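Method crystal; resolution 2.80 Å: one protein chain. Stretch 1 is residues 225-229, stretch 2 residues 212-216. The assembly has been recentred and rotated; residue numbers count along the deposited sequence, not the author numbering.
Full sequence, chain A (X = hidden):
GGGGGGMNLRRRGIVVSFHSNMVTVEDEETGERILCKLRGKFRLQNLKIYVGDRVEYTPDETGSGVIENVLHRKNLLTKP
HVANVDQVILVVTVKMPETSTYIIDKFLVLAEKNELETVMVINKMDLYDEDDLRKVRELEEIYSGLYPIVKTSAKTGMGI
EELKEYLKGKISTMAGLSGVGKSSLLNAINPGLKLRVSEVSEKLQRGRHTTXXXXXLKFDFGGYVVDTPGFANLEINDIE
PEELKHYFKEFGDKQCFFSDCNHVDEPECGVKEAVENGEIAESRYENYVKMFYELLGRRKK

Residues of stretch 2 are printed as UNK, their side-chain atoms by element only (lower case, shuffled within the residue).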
ATOM      1  N   VAL A 225     -10.949   0.837   2.157  1.00 44.57           N
ATOM      2  CA  VAL A 225      -9.705   1.584   2.251  1.00 42.34           C
ATOM      3  C   VAL A 225      -9.418   1.743   3.737  1.00 41.30           C
ATOM      4  O   VAL A 225     -10.327   1.967   4.540  1.00 41.83           O
ATOM      5  CB  VAL A 225      -9.761   2.971   1.575  1.00 24.27           C
ATOM      6  CG1 VAL A 225     -10.729   3.905   2.315  1.00 21.70           C
ATOM      7  CG2 VAL A 225      -8.334   3.545   1.517  1.00 21.42           C
ATOM      8  N   VAL A 226      -8.148   1.613   4.095  1.00 26.67           N
ATOM      9  CA  VAL A 226      -7.750   1.691   5.487  1.00 23.53           C
ATOM     10  C   VAL A 226      -7.881   3.046   6.161  1.00 24.65           C
ATOM     11  O   VAL A 226      -7.781   4.100   5.548  1.00 23.35           O
ATOM     12  CB  VAL A 226      -6.308   1.166   5.678  1.00  8.69           C
ATOM     13  CG1 VAL A 226      -6.074   0.793   7.132  1.00  4.88           C
ATOM     14  CG2 VAL A 226      -6.075  -0.055   4.793  1.00  4.69           C
ATOM     15  N   ASP A 227      -8.147   2.953   7.455  1.00 43.76           N
ATOM     16  CA  ASP A 227      -8.318   4.050   8.393  1.00 44.07           C
ATOM     17  C   ASP A 227      -7.181   5.045   8.236  1.00 43.96           C
ATOM     18  O   ASP A 227      -7.376   6.156   7.786  1.00 43.13           O
ATOM     19  CB  ASP A 227      -8.286   3.448   9.797  1.00 46.32           C
ATOM     20  CG  ASP A 227      -8.948   4.307  10.817  1.00 49.22           C
ATOM     21  OD1 ASP A 227      -9.833   5.090  10.427  1.00 53.79           O
ATOM     22  OD2 ASP A 227      -8.597   4.180  12.012  1.00 50.42           O
ATOM     23  N   THR A 228      -5.983   4.606   8.609  1.00 46.32           N
ATOM     24  CA  THR A 228      -4.776   5.417   8.549  1.00 43.15           C
ATOM     25  C   THR A 228      -3.964   5.086   7.280  1.00 43.30           C
ATOM     26  O   THR A 228      -4.315   4.163   6.540  1.00 43.84           O
ATOM     27  CB  THR A 228      -3.925   5.181   9.826  1.00 35.93           C
ATOM     28  OG1 THR A 228      -3.074   4.045   9.649  1.00 35.48           O
ATOM     29  CG2 THR A 228      -4.843   4.904  11.026  1.00 34.57           C
ATOM     30  N   PRO A 229      -2.880   5.842   7.005  1.00 28.53           N
ATOM     31  CA  PRO A 229      -2.063   5.594   5.807  1.00 23.17           C
ATOM     32  C   PRO A 229      -1.050   4.478   5.943  1.00 23.30           C
ATOM     33  O   PRO A 229      -0.632   4.129   7.055  1.00 20.42           O
ATOM     34  CB  PRO A 229      -1.381   6.940   5.549  1.00 15.36           C
ATOM     35  CG  PRO A 229      -2.225   7.923   6.272  1.00 17.93           C
ATOM     36  CD  PRO A 229      -2.587   7.182   7.539  1.00 18.53           C
ATOM     37  N   UNK A 212      -5.364   2.899  18.692  1.00 81.66           N
ATOM     38  CA  UNK A 212      -4.191   2.755  17.841  1.00 74.92           C
ATOM     39  C   UNK A 212      -4.314   1.745  16.701  1.00 69.06           C
ATOM     40  O   UNK A 212      -3.334   1.477  16.003  1.00 68.06           O
ATOM     41  c   UNK A 212      -2.718   3.415  19.765  1.00114.09           C
ATOM     42  o   UNK A 212      -3.164   1.091  19.286  1.00112.30           O
ATOM     43  c   UNK A 212      -2.957   2.375  18.680  1.00113.56           C
ATOM     44  N   UNK A 213      -5.498   1.174  16.510  1.00 48.99           N
ATOM     45  CA  UNK A 213      -5.679   0.220  15.427  1.00 41.30           C
ATOM     46  C   UNK A 213      -6.417   0.859  14.247  1.00 36.36           C
ATOM     47  O   UNK A 213      -7.249   1.755  14.419  1.00 35.69           O
ATOM     48  o   UNK A 213      -7.675  -0.639  16.491  1.00 38.91           O
ATOM     49  c   UNK A 213      -5.608  -1.764  16.942  1.00 38.41           C
ATOM     50  c   UNK A 213      -6.430  -1.025  15.907  1.00 40.33           C
ATOM     51  N   UNK A 214      -6.093   0.410  13.041  1.00 43.54           N
ATOM     52  CA  UNK A 214      -6.716   0.957  11.850  1.00 38.31           C
ATOM     53  C   UNK A 214      -8.141   0.479  11.765  1.00 34.85           C
ATOM     54  O   UNK A 214      -8.599  -0.286  12.603  1.00 36.36           O
ATOM     55  c   UNK A 214      -5.957   0.522  10.612  1.00 58.24           C
ATOM     56  N   UNK A 215      -8.844   0.939  10.744  1.00 29.32           N
ATOM     57  CA  UNK A 215     -10.220   0.548  10.520  1.00 26.03           C
ATOM     58  C   UNK A 215     -10.390   0.413   9.033  1.00 25.91           C
ATOM     59  O   UNK A 215      -9.594   0.946   8.260  1.00 24.44           O
ATOM     60  c   UNK A 215     -11.386   1.581  12.507  1.00 40.37           C
ATOM     61  c   UNK A 215     -12.457   2.550  12.930  1.00 41.83           C
ATOM     62  o   UNK A 215     -13.408   2.797  12.182  1.00 44.71           O
ATOM     63  c   UNK A 215     -11.173   1.612  11.028  1.00 36.89           C
ATOM     64  n   UNK A 215     -12.325   3.101  14.133  1.00 41.86           N
ATOM     65  N   UNK A 216     -11.416  -0.304   8.608  1.00 41.73           N
ATOM     66  CA  UNK A 216     -11.620  -0.422   7.183  1.00 40.74           C
ATOM     67  C   UNK A 216     -12.839   0.414   6.875  1.00 40.73           C
ATOM     68  O   UNK A 216     -13.850   0.309   7.556  1.00 42.67           O
ATOM     69  c   UNK A 216     -11.827  -1.884   6.778  1.00 24.33           C
ATOM     70  c   UNK A 216      -9.377  -2.259   6.405  1.00 20.88           C
ATOM     71  c   UNK A 216     -10.942  -4.176   6.454  1.00 19.46           C
ATOM     72  c   UNK A 216     -10.644  -2.821   7.042  1.00 20.47           C
TER

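Position 212 has three side-chain atoms, two carbons and one oxygen. One carbon, bonded to CA, carries both the oxygen and the other carbon, so the branch is at CB. Its CA-to-CB bond points away from stretch 1, and CB, the nearest side-chain atom, is 8.3 Å from CG2 of Thr 228. The atoms here are poorly ordered. A CB carrying one hydroxyl and one methyl makes this residue Thr 212.

Position 213 has the same set: two carbons and one oxygen, again branched at CB. The CA-to-CB bond again points away, and the side-chain oxygen, its nearest atom, is still 6.6 Å from OD2 of Asp 227. What comes near is the backbone, where O of position 213 lies 3.7 Å from OD2 of Asp 227. Two oxygens at that distance make no bond. The branched, hydroxyl-bearing side chain identifies Thr 213.

Position 214 has a single side-chain carbon, its CB, with nothing beyond it. The CB points sideways. It lies 3.5 Å from CG1 of Val 226, an apolar contact, and 3.8 Å from CB of Asp 227. CA of position 214 is also 4.4 Å from CG2 of Thr 228. A lone methyl means Ala 214. This short side chain is buried, and the side chain of Asp 227 packs against it.

Position 215 has five side-chain atoms: three carbons in a row, the third carrying one oxygen and one nitrogen. There is no ring. The CA-to-CB bond runs sideways, and CB lies 3.5 Å from CG of Asp 227. The far end of the chain extends past the aspartate without a hydrogen bond to stretch 1. Two methylene carbons followed by an amide make this residue Gln 215. Its backbone does more than its side chain: O of Gln 215 accepts a hydrogen bond from N of Asp 227, at 2.6 Å. The same oxygen lies 3.4 Å from CA of Val 226, in a CA-H...O contact.

Position 216 has four carbons and no other element. The chain forks at the second carbon, and each branch is a single terminal carbon. One terminal carbon comes 4.3 Å from CG2 of Val 226. A four-carbon side chain forked at its second carbon is leucine, so this is Leu 216, with chi1 in m and chi2 in t. The approaching atom is CD2.

The contact is a short antiparallel pairing. Val 226 and Leu 216 form a non-hydrogen-bonded bridge, with their CA atoms 4.7 Å apart. Their side chains lie on the same face of the sheet, which allows the apolar contact between them. One residue further along, the hydrogen bond from Asp 227 to Gln 215 ties the backbones together. It is short, but its N-H...O angle of 136° is well off linear. Asp 227 points toward stretch 2 and has the largest covered area of the ten residues. Its side chain packs beside Ala 214 and Gln 215. Val 226 touches Ala 214 through CG1 and approaches Leu 216 through CG2. Pro 229 and Thr 212 take no part.

Stretch 2 (212-216) TTAQL
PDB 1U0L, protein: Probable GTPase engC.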